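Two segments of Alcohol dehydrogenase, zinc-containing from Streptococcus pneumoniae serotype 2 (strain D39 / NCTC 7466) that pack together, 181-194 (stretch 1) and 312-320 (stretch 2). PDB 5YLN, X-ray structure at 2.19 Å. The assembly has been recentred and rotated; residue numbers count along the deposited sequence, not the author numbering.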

# COMPACT_ATOMS: atom_id res chain seq x y z
N GLY A 181 -0.69 4.67 -22.92
CA GLY A 181 0.59 4.70 -23.58
C GLY A 181 1.30 3.36 -23.44
O GLY A 181 0.69 2.36 -23.05
N PRO A 182 2.61 3.32 -23.72
CA PRO A 182 3.33 2.02 -23.71
C PRO A 182 3.27 1.25 -22.39
O PRO A 182 3.05 0.02 -22.40
N VAL A 183 3.48 1.90 -21.24
CA VAL A 183 3.49 1.15 -19.98
C VAL A 183 2.09 0.67 -19.63
O VAL A 183 1.91 -0.44 -19.10
N GLY A 184 1.07 1.47 -19.95
CA GLY A 184 -0.29 1.02 -19.72
C GLY A 184 -0.65 -0.20 -20.55
O GLY A 184 -1.29 -1.13 -20.04
N LEU A 185 -0.25 -0.21 -21.82
CA LEU A 185 -0.51 -1.37 -22.67
C LEU A 185 0.27 -2.59 -22.19
O LEU A 185 -0.24 -3.72 -22.23
N ALA A 186 1.51 -2.39 -21.73
CA ALA A 186 2.30 -3.49 -21.20
C ALA A 186 1.63 -4.12 -19.98
O ALA A 186 1.61 -5.35 -19.83
N ALA A 187 1.09 -3.28 -19.09
CA ALA A 187 0.33 -3.78 -17.95
C ALA A 187 -0.94 -4.50 -18.40
O ALA A 187 -1.36 -5.49 -17.79
N LEU A 188 -1.58 -3.99 -19.45
CA LEU A 188 -2.77 -4.62 -20.00
C LEU A 188 -2.47 -6.04 -20.47
O LEU A 188 -3.24 -6.97 -20.22
N LEU A 189 -1.34 -6.23 -21.16
CA LEU A 189 -1.00 -7.56 -21.67
C LEU A 189 -0.75 -8.54 -20.53
O LEU A 189 -1.22 -9.68 -20.55
N THR A 190 0.04 -8.13 -19.54
CA THR A 190 0.39 -9.06 -18.48
C THR A 190 -0.72 -9.23 -17.45
O THR A 190 -0.75 -10.26 -16.77
N ALA A 191 -1.64 -8.27 -17.33
CA ALA A 191 -2.79 -8.47 -16.44
C ALA A 191 -3.65 -9.62 -16.91
O ALA A 191 -4.39 -10.21 -16.12
N GLN A 192 -3.63 -9.91 -18.22
CA GLN A 192 -4.44 -11.00 -18.73
C GLN A 192 -3.91 -12.37 -18.35
O GLN A 192 -4.63 -13.36 -18.49
N PHE A 193 -2.66 -12.47 -17.87
CA PHE A 193 -2.21 -13.73 -17.27
C PHE A 193 -3.10 -14.17 -16.12
O PHE A 193 -3.15 -15.36 -15.81
N TYR A 194 -3.80 -13.23 -15.46
CA TYR A 194 -4.63 -13.54 -14.30
C TYR A 194 -6.13 -13.47 -14.57
O TYR A 194 -6.91 -13.47 -13.62
N HIS A 312 3.55 -18.59 -25.69
CA HIS A 312 2.72 -17.73 -26.54
C HIS A 312 1.35 -17.45 -25.91
O HIS A 312 0.34 -17.42 -26.60
N LYS A 313 1.33 -17.23 -24.59
CA LYS A 313 0.12 -16.74 -23.94
C LYS A 313 -0.26 -15.36 -24.48
O LYS A 313 -1.33 -15.18 -25.08
N ILE A 314 0.62 -14.37 -24.29
CA ILE A 314 0.49 -13.07 -24.96
C ILE A 314 1.70 -12.86 -25.85
O ILE A 314 2.76 -13.48 -25.68
N GLU A 315 1.54 -11.95 -26.80
CA GLU A 315 2.57 -11.62 -27.79
C GLU A 315 3.00 -10.17 -27.61
O GLU A 315 2.42 -9.26 -28.21
N PRO A 316 4.02 -9.92 -26.78
CA PRO A 316 4.45 -8.53 -26.53
C PRO A 316 5.04 -7.83 -27.74
O PRO A 316 5.18 -6.60 -27.71
N GLU A 317 5.38 -8.55 -28.81
CA GLU A 317 5.94 -7.87 -29.97
C GLU A 317 4.97 -6.88 -30.58
O GLU A 317 5.39 -6.04 -31.37
N LYS A 318 3.68 -6.93 -30.22
CA LYS A 318 2.76 -5.94 -30.76
C LYS A 318 2.90 -4.56 -30.10
O LYS A 318 2.27 -3.62 -30.55
N LEU A 319 3.73 -4.44 -29.05
CA LEU A 319 4.13 -3.13 -28.55
C LEU A 319 5.04 -2.38 -29.52
O LEU A 319 5.25 -1.17 -29.34
N VAL A 320 5.60 -3.04 -30.53
CA VAL A 320 6.58 -2.42 -31.41
C VAL A 320 5.89 -2.04 -32.72
O VAL A 320 5.30 -2.89 -33.39

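No hydrogen bond or salt bridge crosses between these two stretches. The contact is apolar, and it buries 443 Å² summed over both sides. Leu189 and Ile314 carry the largest shares, about 100 Å² each.

Leu189 points toward stretch 2 from the helix, with chi1 m and chi2 t. Its CB lies 3.5 Å from CD1 of Ile314. Its CD1 is 4.1 Å from CD1 of Leu319 and also 4.1 Å from CA of Pro316. Its CD2 meets the aliphatic part of Lys318, 3.7 Å from CE.

Ile314 points toward the helix with chi1 p and chi2 t. Its CD1 reaches the backbone, 3.3 Å from O of Leu189. CD1 of Ile314 also lies 4.1 Å from CG2 of Thr190 and 3.6 Å from CZ of Phe193. One methyl therefore touches three residues of stretch 1.

Leu319 also points in, with chi1 m and chi2 t. Its CD2 is 3.8 Å from CB of Leu185, and its CD1 is 4.3 Å from CB of Ala186. The small Ala186 side chain points sideways.

Phe193 closes the other end of the contact. Its CA-to-CB bond runs sideways, but its ring comes nearer to stretch 2; chi1 is m. CB of Lys313 sits at the ring edge, 3.7 Å from CE1 of Phe193. The end of Lys313 leads away, and the residue is poorly ordered.

Some polar groups find partners within their own stretch. NE2 of Gln192 donates to O of Leu188 at 2.9 Å, nearly straight at 175°, and also bonds elsewhere in the structure. OG1 of Thr190 lies 3.3 Å from O of Ala186 and 3.5 Å from O of Ala187; either hydrogen bond would be weak, and the choice is open. NZ of Lys318 and OE2 of Glu315 form a long salt bridge at 4.0 Å. Lys318 thus pairs its charge within stretch 2 while its carbon chain packs on Leu189.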

# COMPACT_ATOMS: atom_id res chain seq x y z
CB PRO A 182 4.76 2.43 -24.09
CG PRO A 182 4.54 3.65 -25.00
CD PRO A 182 3.39 4.41 -24.35
CB VAL A 183 4.09 2.00 -18.84
CG1 VAL A 183 4.03 1.23 -17.50
CG2 VAL A 183 5.54 2.40 -19.17
CB LEU A 185 -0.17 -1.05 -24.13
CG LEU A 185 -1.14 -0.05 -24.74
CD1 LEU A 185 -0.68 0.52 -26.11
CD2 LEU A 185 -2.54 -0.69 -24.82
CB ALA A 186 3.71 -3.00 -20.87
CB ALA A 187 -0.03 -2.62 -17.03
CB LEU A 188 -3.31 -3.78 -21.15
CG LEU A 188 -4.48 -4.34 -21.96
CD1 LEU A 188 -5.72 -4.59 -21.07
CD2 LEU A 188 -4.82 -3.38 -23.10
CB LEU A 189 0.22 -7.50 -22.59
CG LEU A 189 -0.02 -6.75 -23.90
CD1 LEU A 189 1.28 -6.63 -24.66
CD2 LEU A 189 -1.07 -7.46 -24.74
CB THR A 190 1.69 -8.61 -17.79
OG1 THR A 190 1.51 -7.33 -17.18
CG2 THR A 190 2.83 -8.55 -18.80
CB ALA A 191 -3.66 -7.21 -16.33
CB GLN A 192 -4.57 -10.87 -20.25
CG GLN A 192 -5.43 -9.70 -20.64
CD GLN A 192 -5.32 -9.31 -22.12
OE1 GLN A 192 -5.94 -9.93 -22.98
NE2 GLN A 192 -4.56 -8.26 -22.40
CB PHE A 193 -0.77 -13.60 -16.73
CG PHE A 193 0.30 -13.51 -17.79
CD1 PHE A 193 0.18 -14.20 -18.99
CD2 PHE A 193 1.45 -12.76 -17.57
CE1 PHE A 193 1.18 -14.13 -19.95
CE2 PHE A 193 2.45 -12.68 -18.52
CZ PHE A 193 2.31 -13.36 -19.71
CB TYR A 194 -4.26 -12.61 -13.14
CG TYR A 194 -2.91 -12.93 -12.57
CD1 TYR A 194 -2.74 -13.99 -11.71
CD2 TYR A 194 -1.78 -12.20 -12.93
CE1 TYR A 194 -1.51 -14.31 -11.20
CE2 TYR A 194 -0.54 -12.52 -12.43
CZ TYR A 194 -0.41 -13.57 -11.56
OH TYR A 194 0.82 -13.89 -11.04
CB HIS A 312 2.58 -18.31 -27.94
CG HIS A 312 3.88 -18.40 -28.67
ND1 HIS A 312 4.54 -17.29 -29.16
CD2 HIS A 312 4.67 -19.46 -28.97
CE1 HIS A 312 5.67 -17.66 -29.73
NE2 HIS A 312 5.77 -18.97 -29.64
CB LYS A 313 0.31 -16.70 -22.42
CG LYS A 313 0.62 -18.06 -21.78
CD LYS A 313 -0.41 -19.09 -22.20
CE LYS A 313 0.20 -20.48 -22.28
NZ LYS A 313 -0.74 -21.53 -22.76
CB ILE A 314 0.36 -11.89 -23.98
CG1 ILE A 314 1.49 -11.94 -22.96
CG2 ILE A 314 -1.03 -11.86 -23.33
CD1 ILE A 314 1.51 -10.75 -22.06
CB GLU A 315 2.06 -11.90 -29.21
CG GLU A 315 0.57 -11.63 -29.46
CD GLU A 315 0.10 -12.07 -30.85
OE1 GLU A 315 0.28 -13.27 -31.18
OE2 GLU A 315 -0.43 -11.23 -31.62
CB PRO A 316 5.50 -8.69 -25.43
CG PRO A 316 6.00 -10.10 -25.59
CD PRO A 316 4.83 -10.89 -26.03
CB GLU A 317 6.40 -8.89 -31.03
CG GLU A 317 5.33 -9.83 -31.54
CD GLU A 317 5.14 -11.09 -30.68
OE1 GLU A 317 4.57 -12.07 -31.20
OE2 GLU A 317 5.55 -11.11 -29.49
CB LYS A 318 1.31 -6.43 -30.69
CG LYS A 318 0.83 -6.93 -29.34
CD LYS A 318 -0.55 -7.60 -29.46
CE LYS A 318 -0.83 -8.52 -28.28
NZ LYS A 318 -2.02 -9.40 -28.49
CB LEU A 319 4.84 -3.28 -27.21
CG LEU A 319 3.87 -3.67 -26.08
CD1 LEU A 319 4.60 -4.19 -24.86
CD2 LEU A 319 2.96 -2.51 -25.69
CB VAL A 320 7.79 -3.33 -31.66
CG1 VAL A 320 8.70 -2.71 -32.75
CG2 VAL A 320 8.55 -3.55 -30.36